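Local coordinates for protein hydrazine synthase alpha subunit (Candidatus Kuenenia stuttgartiensis, PDB 5C2V) that catalyses the condensation of hydroxylamine with ammonia to hydrazine, as the two-heme alpha subunit of the hydrazine synthase complex, at residues 431-436 against 554-559; 114-119 against 214-219; 721-726 against 753-758; 34-39 against 56-61. All coordinates share one frame; numbering follows the deposited sequence.

Contact 1: 431-436 against 554-559. With HEC (heme c), chain B.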
# COMPACT_ATOMS: atom_id res chain seq x y z
N TRP D 431 9.79 -31.29 9.27
CA TRP D 431 9.07 -30.61 8.20
C TRP D 431 9.77 -30.78 6.86
O TRP D 431 10.99 -30.96 6.79
CB TRP D 431 8.88 -29.12 8.52
CG TRP D 431 10.13 -28.29 8.53
CD1 TRP D 431 10.89 -27.96 9.61
CD2 TRP D 431 10.75 -27.67 7.40
NE1 TRP D 431 11.95 -27.17 9.22
CE2 TRP D 431 11.89 -26.98 7.87
CE3 TRP D 431 10.45 -27.62 6.03
CZ2 TRP D 431 12.73 -26.26 7.02
CZ3 TRP D 431 11.29 -26.91 5.19
CH2 TRP D 431 12.41 -26.24 5.69
N ILE D 432 8.98 -30.75 5.79
CA ILE D 432 9.47 -30.99 4.45
C ILE D 432 8.77 -30.10 3.41
O ILE D 432 7.54 -29.95 3.40
CB ILE D 432 9.30 -32.47 4.06
CG1 ILE D 432 9.63 -32.70 2.58
CG2 ILE D 432 7.89 -32.96 4.37
CD1 ILE D 432 9.54 -34.15 2.15
N CYS D 433 9.58 -29.51 2.53
CA CYS D 433 9.10 -28.75 1.39
C CYS D 433 9.51 -29.46 0.11
O CYS D 433 10.69 -29.80 -0.07
CB CYS D 433 9.64 -27.32 1.41
SG CYS D 433 9.02 -26.27 0.08
N PHE D 434 8.55 -29.68 -0.78
CA PHE D 434 8.80 -30.43 -2.00
C PHE D 434 9.60 -29.62 -3.02
O PHE D 434 10.48 -30.15 -3.69
CB PHE D 434 7.47 -30.89 -2.61
CG PHE D 434 6.65 -31.73 -1.68
CD1 PHE D 434 7.23 -32.75 -0.93
CD2 PHE D 434 5.29 -31.50 -1.53
CE1 PHE D 434 6.48 -33.52 -0.07
CE2 PHE D 434 4.53 -32.27 -0.66
CZ PHE D 434 5.13 -33.28 0.07
N ASP D 435 9.27 -28.34 -3.15
CA ASP D 435 10.06 -27.44 -3.99
C ASP D 435 10.27 -26.10 -3.30
O ASP D 435 9.32 -25.37 -3.05
CB ASP D 435 9.38 -27.24 -5.35
CG ASP D 435 10.29 -26.57 -6.36
OD1 ASP D 435 11.51 -26.48 -6.10
OD2 ASP D 435 9.78 -26.14 -7.42
N THR D 436 11.52 -25.76 -3.01
CA THR D 436 11.81 -24.52 -2.29
C THR D 436 11.90 -23.32 -3.23
O THR D 436 11.87 -22.17 -2.78
CB THR D 436 13.13 -24.62 -1.49
OG1 THR D 436 14.14 -25.23 -2.30
CG2 THR D 436 12.92 -25.46 -0.24
N ARG D 554 5.37 -31.78 9.05
CA ARG D 554 4.50 -30.99 8.18
C ARG D 554 5.05 -30.82 6.77
O ARG D 554 6.23 -30.53 6.58
CB ARG D 554 4.21 -29.62 8.79
CG ARG D 554 3.29 -28.77 7.94
CD ARG D 554 2.42 -27.82 8.74
NE ARG D 554 1.35 -27.29 7.91
CZ ARG D 554 0.54 -26.30 8.26
NH1 ARG D 554 0.68 -25.70 9.44
NH2 ARG D 554 -0.41 -25.89 7.43
N ILE D 555 4.16 -30.96 5.79
CA ILE D 555 4.55 -30.89 4.39
C ILE D 555 4.05 -29.60 3.74
O ILE D 555 3.03 -29.04 4.15
CB ILE D 555 3.99 -32.10 3.60
CG1 ILE D 555 2.47 -31.99 3.46
CG2 ILE D 555 4.36 -33.40 4.30
CD1 ILE D 555 1.88 -32.99 2.50
N CYS D 556 4.79 -29.12 2.75
CA CYS D 556 4.31 -28.03 1.92
C CYS D 556 4.83 -28.19 0.50
O CYS D 556 5.97 -28.61 0.29
CB CYS D 556 4.73 -26.67 2.50
SG CYS D 556 6.50 -26.53 2.85
N SER D 557 3.98 -27.87 -0.48
CA SER D 557 4.35 -28.02 -1.89
C SER D 557 5.54 -27.15 -2.26
O SER D 557 6.45 -27.59 -2.96
CB SER D 557 3.17 -27.67 -2.79
OG SER D 557 2.09 -28.57 -2.63
N GLY D 558 5.52 -25.92 -1.77
CA GLY D 558 6.45 -24.91 -2.23
C GLY D 558 6.68 -23.81 -1.22
O GLY D 558 6.26 -23.91 -0.07
N CYS D 559 7.34 -22.75 -1.66
CA CYS D 559 7.61 -21.62 -0.78
C CYS D 559 6.55 -20.56 -1.05
O CYS D 559 6.62 -19.84 -2.04
CB CYS D 559 9.02 -21.09 -1.04
SG CYS D 559 9.51 -19.59 -0.18
FE HEC B . 5.36 -20.43 4.19
CHA HEC B . 3.66 -17.50 4.87
CHB HEC B . 3.27 -22.12 6.31
CHC HEC B . 7.28 -23.28 3.83
CHD HEC B . 7.59 -18.71 2.23
NA HEC B . 3.76 -19.91 5.37
C1A HEC B . 3.23 -18.64 5.51
C2A HEC B . 2.13 -18.72 6.45
C3A HEC B . 2.02 -19.99 6.85
C4A HEC B . 3.04 -20.76 6.18
CMA HEC B . 0.99 -20.54 7.85
CAA HEC B . 1.26 -17.53 6.90
CBA HEC B . -0.05 -17.51 6.12
CGA HEC B . 0.20 -17.19 4.67
O1A HEC B . -0.32 -17.92 3.79
O2A HEC B . 0.92 -16.20 4.38
NB HEC B . 5.36 -22.33 5.04
C1B HEC B . 4.25 -22.84 5.67
C2B HEC B . 4.28 -24.29 5.53
C3B HEC B . 5.39 -24.61 4.85
C4B HEC B . 6.09 -23.39 4.53
CMB HEC B . 3.23 -25.28 6.07
CAB HEC B . 5.81 -26.05 4.47
CBB HEC B . 7.11 -26.43 5.22
NC HEC B . 7.08 -20.92 3.17
C1C HEC B . 7.76 -22.13 3.24
C2C HEC B . 9.00 -21.99 2.51
C3C HEC B . 9.13 -20.71 2.16
C4C HEC B . 7.90 -20.02 2.51
CMC HEC B . 10.12 -23.05 2.45
CAC HEC B . 10.34 -20.10 1.41
CBC HEC B . 11.07 -19.10 2.33
ND HEC B . 5.59 -18.42 3.65
C1D HEC B . 6.59 -17.95 2.80
C2D HEC B . 6.42 -16.53 2.59
C3D HEC B . 5.18 -16.16 3.42
C4D HEC B . 4.75 -17.38 4.04
CMD HEC B . 7.29 -15.61 1.72
CAD HEC B . 4.54 -14.76 3.57
CBD HEC B . 5.51 -13.85 4.31
CGD HEC B . 4.92 -12.48 4.44
O1D HEC B . 5.66 -11.55 4.85
O2D HEC B . 3.71 -12.31 4.14

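Contact 2: 114-119 against 214-219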
# COMPACT_ATOMS: atom_id res chain seq x y z
N GLY D 114 -23.99 -25.07 40.26
CA GLY D 114 -22.90 -25.87 39.73
C GLY D 114 -21.69 -25.09 39.24
O GLY D 114 -21.28 -25.23 38.09
N LEU D 115 -21.12 -24.26 40.11
CA LEU D 115 -19.97 -23.45 39.74
C LEU D 115 -18.66 -24.23 39.92
O LEU D 115 -18.35 -24.69 41.02
CB LEU D 115 -19.95 -22.16 40.57
CG LEU D 115 -18.98 -21.03 40.20
CD1 LEU D 115 -17.63 -21.18 40.88
CD2 LEU D 115 -18.81 -20.94 38.69
N ARG D 116 -17.89 -24.35 38.84
CA ARG D 116 -16.63 -25.09 38.86
C ARG D 116 -15.49 -24.29 38.23
O ARG D 116 -15.70 -23.59 37.24
CB ARG D 116 -16.79 -26.44 38.14
CG ARG D 116 -15.54 -27.31 38.18
CD ARG D 116 -15.67 -28.51 37.25
NE ARG D 116 -14.41 -29.26 37.17
CZ ARG D 116 -14.17 -30.22 36.29
NH1 ARG D 116 -15.10 -30.57 35.41
NH2 ARG D 116 -13.00 -30.85 36.29
N GLN D 117 -14.30 -24.40 38.81
CA GLN D 117 -13.13 -23.66 38.33
C GLN D 117 -12.25 -24.50 37.41
O GLN D 117 -11.66 -25.49 37.84
CB GLN D 117 -12.31 -23.15 39.51
CG GLN D 117 -11.12 -22.30 39.11
CD GLN D 117 -10.29 -21.85 40.30
OE1 GLN D 117 -10.72 -21.97 41.45
NE2 GLN D 117 -9.10 -21.33 40.03
N MET D 118 -12.15 -24.08 36.15
CA MET D 118 -11.39 -24.82 35.15
C MET D 118 -9.88 -24.54 35.14
O MET D 118 -9.08 -25.47 35.00
CB MET D 118 -11.96 -24.54 33.76
CG MET D 118 -13.44 -24.85 33.66
SD MET D 118 -13.80 -26.43 34.45
CE MET D 118 -13.12 -27.56 33.25
N THR D 119 -9.48 -23.28 35.28
CA THR D 119 -8.07 -22.91 35.13
C THR D 119 -7.48 -22.19 36.34
O THR D 119 -8.06 -21.24 36.85
CB THR D 119 -7.86 -22.01 33.89
OG1 THR D 119 -8.78 -20.91 33.94
CG2 THR D 119 -8.08 -22.79 32.62
N LEU D 214 -8.32 -28.80 40.69
CA LEU D 214 -9.48 -28.53 39.86
C LEU D 214 -9.87 -29.72 38.98
O LEU D 214 -10.87 -29.67 38.27
CB LEU D 214 -9.22 -27.30 38.98
CG LEU D 214 -8.82 -26.04 39.75
CD1 LEU D 214 -8.53 -24.89 38.80
CD2 LEU D 214 -9.89 -25.67 40.76
N ASN D 215 -9.07 -30.78 39.05
CA ASN D 215 -9.25 -31.97 38.21
C ASN D 215 -9.28 -31.61 36.72
O ASN D 215 -10.16 -32.06 35.98
CB ASN D 215 -10.52 -32.72 38.60
CG ASN D 215 -10.57 -34.13 38.03
OD1 ASN D 215 -9.56 -34.83 37.97
ND2 ASN D 215 -11.75 -34.55 37.59
N THR D 216 -8.34 -30.78 36.29
CA THR D 216 -8.26 -30.37 34.89
C THR D 216 -6.82 -30.39 34.40
O THR D 216 -5.88 -30.39 35.20
CB THR D 216 -8.84 -28.95 34.67
OG1 THR D 216 -8.14 -28.01 35.50
CG2 THR D 216 -10.32 -28.92 35.02
N THR D 217 -6.63 -30.40 33.08
CA THR D 217 -5.27 -30.37 32.52
C THR D 217 -5.21 -29.48 31.28
O THR D 217 -6.13 -29.49 30.47
CB THR D 217 -4.77 -31.78 32.17
OG1 THR D 217 -4.93 -32.65 33.30
CG2 THR D 217 -3.30 -31.75 31.77
N ILE D 218 -4.14 -28.71 31.13
CA ILE D 218 -4.01 -27.85 29.96
C ILE D 218 -2.76 -28.14 29.12
O ILE D 218 -1.70 -28.49 29.64
CB ILE D 218 -3.99 -26.35 30.35
CG1 ILE D 218 -2.90 -26.08 31.39
CG2 ILE D 218 -5.35 -25.93 30.88
CD1 ILE D 218 -2.78 -24.62 31.77
N ASP D 219 -2.92 -27.98 27.81
CA ASP D 219 -1.83 -28.14 26.85
C ASP D 219 -1.84 -26.99 25.85
O ASP D 219 -2.91 -26.55 25.41
CB ASP D 219 -1.95 -29.48 26.12
CG ASP D 219 -0.88 -29.68 25.06
OD1 ASP D 219 0.29 -29.35 25.34
OD2 ASP D 219 -1.21 -30.16 23.96

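Contact 3: 721-726 against 753-758. With HEC (heme c), chain C.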
# COMPACT_ATOMS: atom_id res chain seq x y z
N ARG D 721 29.44 -4.55 -0.75
CA ARG D 721 30.81 -4.06 -0.72
C ARG D 721 31.78 -5.10 -0.15
O ARG D 721 32.90 -5.23 -0.63
CB ARG D 721 30.90 -2.76 0.08
CG ARG D 721 30.22 -1.58 -0.58
CD ARG D 721 30.65 -1.45 -2.03
NE ARG D 721 32.10 -1.39 -2.17
CZ ARG D 721 32.82 -0.27 -2.11
NH1 ARG D 721 32.21 0.89 -1.91
NH2 ARG D 721 34.14 -0.31 -2.25
N LEU D 722 31.34 -5.82 0.87
CA LEU D 722 32.18 -6.84 1.48
C LEU D 722 32.46 -7.99 0.52
O LEU D 722 33.50 -8.65 0.62
CB LEU D 722 31.53 -7.38 2.76
CG LEU D 722 31.60 -6.44 3.97
CD1 LEU D 722 30.77 -6.98 5.13
CD2 LEU D 722 33.04 -6.22 4.40
N TYR D 723 31.54 -8.25 -0.41
CA TYR D 723 31.78 -9.23 -1.46
C TYR D 723 32.23 -8.58 -2.78
O TYR D 723 32.59 -9.29 -3.72
CB TYR D 723 30.53 -10.07 -1.70
CG TYR D 723 30.25 -11.08 -0.60
CD1 TYR D 723 29.67 -10.69 0.59
CD2 TYR D 723 30.56 -12.42 -0.77
CE1 TYR D 723 29.41 -11.60 1.60
CE2 TYR D 723 30.30 -13.34 0.23
CZ TYR D 723 29.73 -12.93 1.41
OH TYR D 723 29.47 -13.84 2.40
N GLU D 724 32.22 -7.25 -2.82
CA GLU D 724 32.58 -6.48 -4.02
C GLU D 724 31.92 -6.99 -5.30
O GLU D 724 32.60 -7.20 -6.31
CB GLU D 724 34.10 -6.47 -4.20
CG GLU D 724 34.85 -5.67 -3.13
CD GLU D 724 34.62 -4.17 -3.22
OE1 GLU D 724 35.02 -3.45 -2.29
OE2 GLU D 724 34.03 -3.71 -4.22
N ALA D 725 30.61 -7.19 -5.26
CA ALA D 725 29.86 -7.66 -6.43
C ALA D 725 28.39 -7.26 -6.30
O ALA D 725 27.94 -6.90 -5.21
CB ALA D 725 29.99 -9.16 -6.58
N GLU D 726 27.64 -7.34 -7.39
CA GLU D 726 26.20 -7.09 -7.30
C GLU D 726 25.49 -8.43 -7.07
O GLU D 726 25.42 -9.29 -7.95
CB GLU D 726 25.67 -6.37 -8.55
CG GLU D 726 25.92 -7.04 -9.90
CD GLU D 726 25.31 -6.26 -11.05
OE1 GLU D 726 24.09 -6.00 -11.01
OE2 GLU D 726 26.04 -5.91 -12.00
N GLU D 753 34.12 -14.18 9.63
CA GLU D 753 33.73 -12.84 10.05
C GLU D 753 32.66 -12.26 9.13
O GLU D 753 31.61 -11.78 9.58
CB GLU D 753 34.95 -11.92 10.10
CG GLU D 753 36.06 -12.40 11.03
CD GLU D 753 37.39 -11.72 10.76
OE1 GLU D 753 37.53 -11.10 9.69
OE2 GLU D 753 38.29 -11.82 11.62
N ARG D 754 32.94 -12.31 7.83
CA ARG D 754 32.03 -11.80 6.82
C ARG D 754 30.68 -12.50 6.88
O ARG D 754 29.63 -11.84 6.86
CB ARG D 754 32.65 -11.96 5.42
CG ARG D 754 31.86 -11.28 4.31
CD ARG D 754 32.62 -11.30 3.00
NE ARG D 754 32.80 -12.65 2.48
CZ ARG D 754 33.47 -12.94 1.37
NH1 ARG D 754 34.02 -11.97 0.65
NH2 ARG D 754 33.58 -14.20 0.97
N TYR D 755 30.70 -13.82 6.99
CA TYR D 755 29.46 -14.58 7.06
C TYR D 755 28.79 -14.40 8.42
O TYR D 755 27.59 -14.64 8.56
CB TYR D 755 29.70 -16.06 6.79
CG TYR D 755 28.41 -16.82 6.55
CD1 TYR D 755 27.73 -16.68 5.35
CD2 TYR D 755 27.88 -17.65 7.52
CE1 TYR D 755 26.55 -17.36 5.12
CE2 TYR D 755 26.69 -18.33 7.30
CZ TYR D 755 26.03 -18.18 6.10
OH TYR D 755 24.86 -18.86 5.87
N ALA D 756 29.56 -13.98 9.42
CA ALA D 756 28.97 -13.62 10.70
C ALA D 756 28.14 -12.36 10.52
O ALA D 756 27.03 -12.26 11.05
CB ALA D 756 30.05 -13.41 11.76
N ILE D 757 28.67 -11.41 9.77
CA ILE D 757 27.92 -10.20 9.43
C ILE D 757 26.67 -10.55 8.61
O ILE D 757 25.58 -10.04 8.88
CB ILE D 757 28.78 -9.19 8.66
CG1 ILE D 757 29.98 -8.75 9.51
CG2 ILE D 757 27.96 -7.99 8.24
CD1 ILE D 757 30.87 -7.74 8.83
N VAL D 758 26.84 -11.43 7.63
CA VAL D 758 25.73 -11.90 6.81
C VAL D 758 24.61 -12.50 7.66
O VAL D 758 23.44 -12.14 7.51
CB VAL D 758 26.19 -12.95 5.78
CG1 VAL D 758 24.99 -13.55 5.05
CG2 VAL D 758 27.16 -12.33 4.78
FE HEC C . 35.68 0.91 4.22
CHA HEC C . 34.06 2.89 1.93
CHB HEC C . 32.70 -0.57 5.07
CHC HEC C . 37.32 -1.17 6.45
CHD HEC C . 38.66 2.52 3.60
NA HEC C . 33.74 1.14 3.64
C1A HEC C . 33.30 1.97 2.62
C2A HEC C . 31.90 1.69 2.40
C3A HEC C . 31.52 0.74 3.27
C4A HEC C . 32.67 0.38 4.07
CMA HEC C . 30.10 0.14 3.39
CAA HEC C . 30.99 2.38 1.36
CBA HEC C . 30.38 3.64 1.96
CGA HEC C . 29.38 4.22 0.99
O1A HEC C . 28.45 4.94 1.44
O2A HEC C . 29.51 3.97 -0.24
NB HEC C . 35.11 -0.55 5.56
C1B HEC C . 33.84 -1.09 5.66
C2B HEC C . 33.92 -2.28 6.48
C3B HEC C . 35.19 -2.43 6.87
C4B HEC C . 35.97 -1.36 6.29
CMB HEC C . 32.72 -3.18 6.86
CAB HEC C . 35.77 -3.56 7.76
CBB HEC C . 35.79 -4.89 6.97
NC HEC C . 37.62 0.71 4.90
C1C HEC C . 38.08 -0.21 5.82
C2C HEC C . 39.52 -0.07 5.93
C3C HEC C . 39.87 1.02 5.24
C4C HEC C . 38.70 1.48 4.51
CMC HEC C . 40.38 -0.81 6.98
CAC HEC C . 41.29 1.62 5.11
CBC HEC C . 42.25 0.64 4.39
ND HEC C . 36.26 2.48 2.96
C1D HEC C . 37.58 2.94 2.86
C2D HEC C . 37.63 3.96 1.84
C3D HEC C . 36.20 4.09 1.29
C4D HEC C . 35.42 3.13 2.06
CMD HEC C . 38.87 4.75 1.38
CAD HEC C . 35.77 5.08 0.18
CBD HEC C . 34.73 4.53 -0.81
CGD HEC C . 35.18 3.24 -1.44
O1D HEC C . 34.30 2.48 -1.93
O2D HEC C . 36.41 2.97 -1.47

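Contact 4: 34-39 against 56-61. With BET (trimethyl glycine), chain E.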
# COMPACT_ATOMS: atom_id res chain seq x y z
N PHE D 34 -25.92 -13.00 27.82
CA PHE D 34 -25.03 -11.97 27.31
C PHE D 34 -24.27 -11.22 28.40
O PHE D 34 -24.64 -11.26 29.57
CB PHE D 34 -25.79 -10.97 26.42
CG PHE D 34 -26.88 -10.22 27.14
CD1 PHE D 34 -26.62 -8.99 27.72
CD2 PHE D 34 -28.17 -10.73 27.21
CE1 PHE D 34 -27.62 -8.29 28.37
CE2 PHE D 34 -29.17 -10.04 27.86
CZ PHE D 34 -28.90 -8.82 28.44
N THR D 35 -23.21 -10.54 27.99
CA THR D 35 -22.34 -9.80 28.90
C THR D 35 -22.70 -8.32 28.96
O THR D 35 -22.90 -7.67 27.94
CB THR D 35 -20.86 -9.93 28.48
OG1 THR D 35 -20.51 -11.32 28.36
CG2 THR D 35 -19.94 -9.27 29.50
N GLN D 36 -22.78 -7.81 30.19
CA GLN D 36 -22.97 -6.38 30.42
C GLN D 36 -21.71 -5.79 31.05
O GLN D 36 -21.25 -6.26 32.09
CB GLN D 36 -24.17 -6.14 31.33
CG GLN D 36 -25.51 -6.47 30.69
CD GLN D 36 -26.68 -6.16 31.61
OE1 GLN D 36 -26.56 -6.23 32.83
NE2 GLN D 36 -27.82 -5.81 31.02
N SER D 37 -21.17 -4.75 30.41
CA SER D 37 -19.97 -4.10 30.90
C SER D 37 -20.25 -2.64 31.23
O SER D 37 -21.07 -2.00 30.58
CB SER D 37 -18.84 -4.20 29.87
OG SER D 37 -18.46 -5.55 29.66
N PRO D 38 -19.57 -2.10 32.26
CA PRO D 38 -19.73 -0.67 32.56
C PRO D 38 -19.27 0.17 31.38
O PRO D 38 -18.36 -0.26 30.68
CB PRO D 38 -18.82 -0.46 33.78
CG PRO D 38 -18.60 -1.83 34.34
CD PRO D 38 -18.63 -2.76 33.17
N ARG D 39 -19.86 1.34 31.15
CA ARG D 39 -19.39 2.12 30.02
C ARG D 39 -18.28 3.02 30.54
O ARG D 39 -18.52 4.06 31.14
CB ARG D 39 -20.52 2.95 29.41
CG ARG D 39 -21.83 2.21 29.24
CD ARG D 39 -22.98 3.17 28.99
NE ARG D 39 -22.69 4.11 27.92
CZ ARG D 39 -23.52 5.08 27.52
NH1 ARG D 39 -24.69 5.23 28.12
NH2 ARG D 39 -23.17 5.89 26.54
N GLY D 56 -15.62 -5.20 36.26
CA GLY D 56 -16.92 -4.79 36.74
C GLY D 56 -18.06 -5.23 35.84
O GLY D 56 -19.14 -4.65 35.87
N SER D 57 -17.82 -6.27 35.04
CA SER D 57 -18.82 -6.76 34.10
C SER D 57 -19.50 -8.03 34.60
O SER D 57 -18.89 -8.85 35.28
CB SER D 57 -18.20 -7.02 32.73
OG SER D 57 -17.57 -5.86 32.25
N ARG D 58 -20.78 -8.18 34.26
CA ARG D 58 -21.55 -9.33 34.71
C ARG D 58 -22.15 -10.09 33.53
O ARG D 58 -22.47 -9.51 32.50
CB ARG D 58 -22.65 -8.88 35.67
CG ARG D 58 -23.70 -7.98 35.03
CD ARG D 58 -24.59 -7.33 36.07
NE ARG D 58 -25.75 -6.70 35.46
CZ ARG D 58 -26.63 -5.96 36.13
NH1 ARG D 58 -26.47 -5.75 37.43
NH2 ARG D 58 -27.67 -5.42 35.50
N ILE D 59 -22.30 -11.40 33.70
CA ILE D 59 -22.97 -12.23 32.70
C ILE D 59 -24.41 -12.48 33.13
O ILE D 59 -24.67 -12.90 34.25
CB ILE D 59 -22.25 -13.58 32.50
CG1 ILE D 59 -20.80 -13.34 32.09
CG2 ILE D 59 -22.98 -14.42 31.47
CD1 ILE D 59 -20.04 -14.61 31.81
N VAL D 60 -25.35 -12.21 32.22
CA VAL D 60 -26.76 -12.27 32.57
C VAL D 60 -27.59 -13.13 31.61
O VAL D 60 -27.24 -13.30 30.44
CB VAL D 60 -27.38 -10.87 32.64
CG1 VAL D 60 -26.77 -10.06 33.77
CG2 VAL D 60 -27.20 -10.15 31.31
N LEU D 61 -28.70 -13.64 32.14
CA LEU D 61 -29.66 -14.43 31.38
C LEU D 61 -30.97 -13.66 31.21
O LEU D 61 -31.50 -13.11 32.18
CB LEU D 61 -29.92 -15.77 32.06
CG LEU D 61 -30.99 -16.68 31.45
CD1 LEU D 61 -30.65 -17.03 30.01
CD2 LEU D 61 -31.16 -17.94 32.29
N BET E . -20.94 -6.96 40.04
CA BET E . -22.12 -6.42 40.84
C BET E . -23.27 -5.90 39.83
O BET E . -23.40 -4.65 39.82
OXT BET E . -23.87 -6.81 39.21
C1 BET E . -19.67 -6.87 40.87
C2 BET E . -20.73 -6.16 38.76
C3 BET E . -21.14 -8.44 39.74

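Contact 1: 431-436 against 554-559
Ile432 and Ile555 lie side by side on a parallel strand pair, 431-433 against 554-556, whose second strand runs directly into the Cys-X-X-Cys-His motif that binds heme c. Backbone hydrogen bonds hold the strands together: Ile432 N to Arg554 O at 2.9 Å, Cys556 N to Ile432 O, and Phe434 N to Cys556 O. A further backbone bond runs from Asp435 N to Ser557 O. Apolar contacts cover the face bearing the isoleucines. Ile432 CG2 meets Ile555 CG2 at 3.6 Å, and the Phe434 ring brings CZ to 3.9 Å from Ile555 CB; Leu215 of the beta subunit packs on Phe434. The opposite face, with Trp431, Cys433, Arg554 and Cys556, is turned to the heme, which Trp431, Arg554 and Cys556 touch. Cys433 CB lies 3.5 Å from Cys556 SG, and Trp431 CE3 touches the heme CBB, while the indole NE1 bonds to Gln521. One face of the Arg554 guanidinium takes the heme methyl CMB 3.3 Å from NE, and its NH1 is held by Pro269 O. Two thioethers fix the porphyrin. His560, the histidine of the motif, binds zinc, and Tyr564 is the axial ligand of the iron. Cys559 SG, anti to its backbone N (chi1 174°), is bonded to heme CAC at 1.9 Å; Cys556 SG is bonded to CAB at 1.8 Å.

Contact 2: 114-119 against 214-219
Arg116 and Leu214 join an edge strand of one four-stranded antiparallel sheet, 116-117, to the turn before strand 216-220 of the following sheet, where Asn215 and Thr216 both face Phe211 in a G1 beta bulge. The sheets belong to the N-terminal part of the chain, which includes the beta-propeller. In Arg116 CG is anti to the backbone N (chi1 -177°), and the chain runs extended from there to NE, which carries the guanidinium to the 214-219 segment. Its NH2 donates to Leu214 O at 3.1 Å in an almost straight bond (170°), with the acceptor near the guanidinium plane; the same nitrogen also bonds to Thr192 O. Met118 folds back through bends at chi2 and chi3, placing CE over the centre of the Arg116 guanidinium. That methyl also reaches Thr216 CG2 at 3.6 Å, the two side chains crossing at about a right angle. Leu214 points at the other segment: CD1 is 3.7 Å from Gln117 CG, CD2 touches Gln117 CB, and Leu214 CB sits 3.2 Å from Gln117 O. The extended Gln117 side chain ends in a weak NE2 bond to Thr119 O. Thr216 has OG1 between its backbone N and carbonyl carbon, from where the hydroxyl donates to Met118 O at 2.8 Å.

Contact 3: 721-726 against 753-758
Arg754 reaches Tyr723 through an otherwise extended side chain that bends once, at chi3 (66°), a turn that places NE over the tyrosine ring. The two lie between the end of helix 717-722 and helix 751-762 in the C-terminal cytochrome c domain, and the first helix closes in a Schellman motif with Glu724 as its C-prime residue. The guanidinium lies flat on the ring, planes 17° apart and centres 3.7 Å apart, a stacked cation-pi pair. Arg754 NE comes 3.3 Å from Tyr723 CZ, offset toward the rim, and Arg754 CD adds a CH-pi contact over the same ring. At the guanidinium edge NH1 makes a weak bond to Leu722 O at 3.4 Å, while NH2 is taken by Gln751. Apolar contacts flank the stack: Leu722 CD1 meets Ile757 CD1 at 3.8 Å, crossing at about a right angle, and Val758 CG2, at the edge of the Tyr723 ring, lies 4.0 Å from Tyr723 CE1. Leu722 also turns CD2 to the heme methyl CMB, so the helix end that packs here lines the heme pocket as well. One residue earlier, Arg721 bends at chi2 and chi3, and both its terminal nitrogens donate to a single heme propionate oxygen, O1D. Arg721 NH2 also donates to Glu724 OE1, in a salt bridge, and that oxygen also bonds to the backbone N of the axial ligand His745. The shorter propionate bond, Arg721 NH1 to heme O1D, measures 2.6 Å.

Contact 4: 34-39 against 56-61
Neighbouring strands of a four-stranded antiparallel sheet, 34-37 and 58-61, meet beside the trimethyl glycine pocket, with Gln36 and Arg58 as the polar pair. Strand 31-37 also pairs with the much later 381-387, consistent with the closure of a beta-propeller ring by strands distant in sequence. Phe34 with Val60 and Gln36 with Arg58 are hydrogen-bonded pairs; Thr35 and Ile59 form the non-hydrogen-bonded pair between them. Val60 CG2 sits over one face of the Phe34 ring, 3.6 Å from its centroid. On the same side of the sheet as Phe34 and Val60, Gln36 and Arg58 run side by side, amide and guanidinium nearly coplanar (22°). Gln36 OE1 accepts from Arg58 NE at 2.8 Å and from NH2 at 3.0 Å. Ser37 OG donates to Ser57 OG at 2.8 Å, and Ser57 OG also bonds to Pro54 O. Arg58 NH1 makes a weak but nearly straight bond (172°) to the ligand oxygen OXT at 3.3 Å, and Gly56 O lies near the ligand methyl C2. Gripping one amide oxygen with two nitrogens fixes the rotation of the guanidinium; because that oxygen carries no formal charge, the positive charge of Arg58 probably remains to attract the ligand carboxylate.

Overall arrangement
The four contacts follow one another along the chain without overlapping or touching. Contacts 4 and 2 lie on the same side of the chain's centre, with centres 23 Å apart and nearest atoms about 9 Å apart; contact 4 borders the trimethyl glycine pocket, whereas contact 2 touches neither heme nor the trimethyl glycine. Contact 1 carries both thioether cysteines of the heme in the middle domain, and contact 3 lines the pocket of the bis-histidine heme; the centres of contacts 1 and 3 are 29 Å apart. Contact 2 comes within about 15 Å of contact 1, nearest atoms. Contacts 3 and 4, with centres 60 Å apart, lie on opposite sides of the chain's centre.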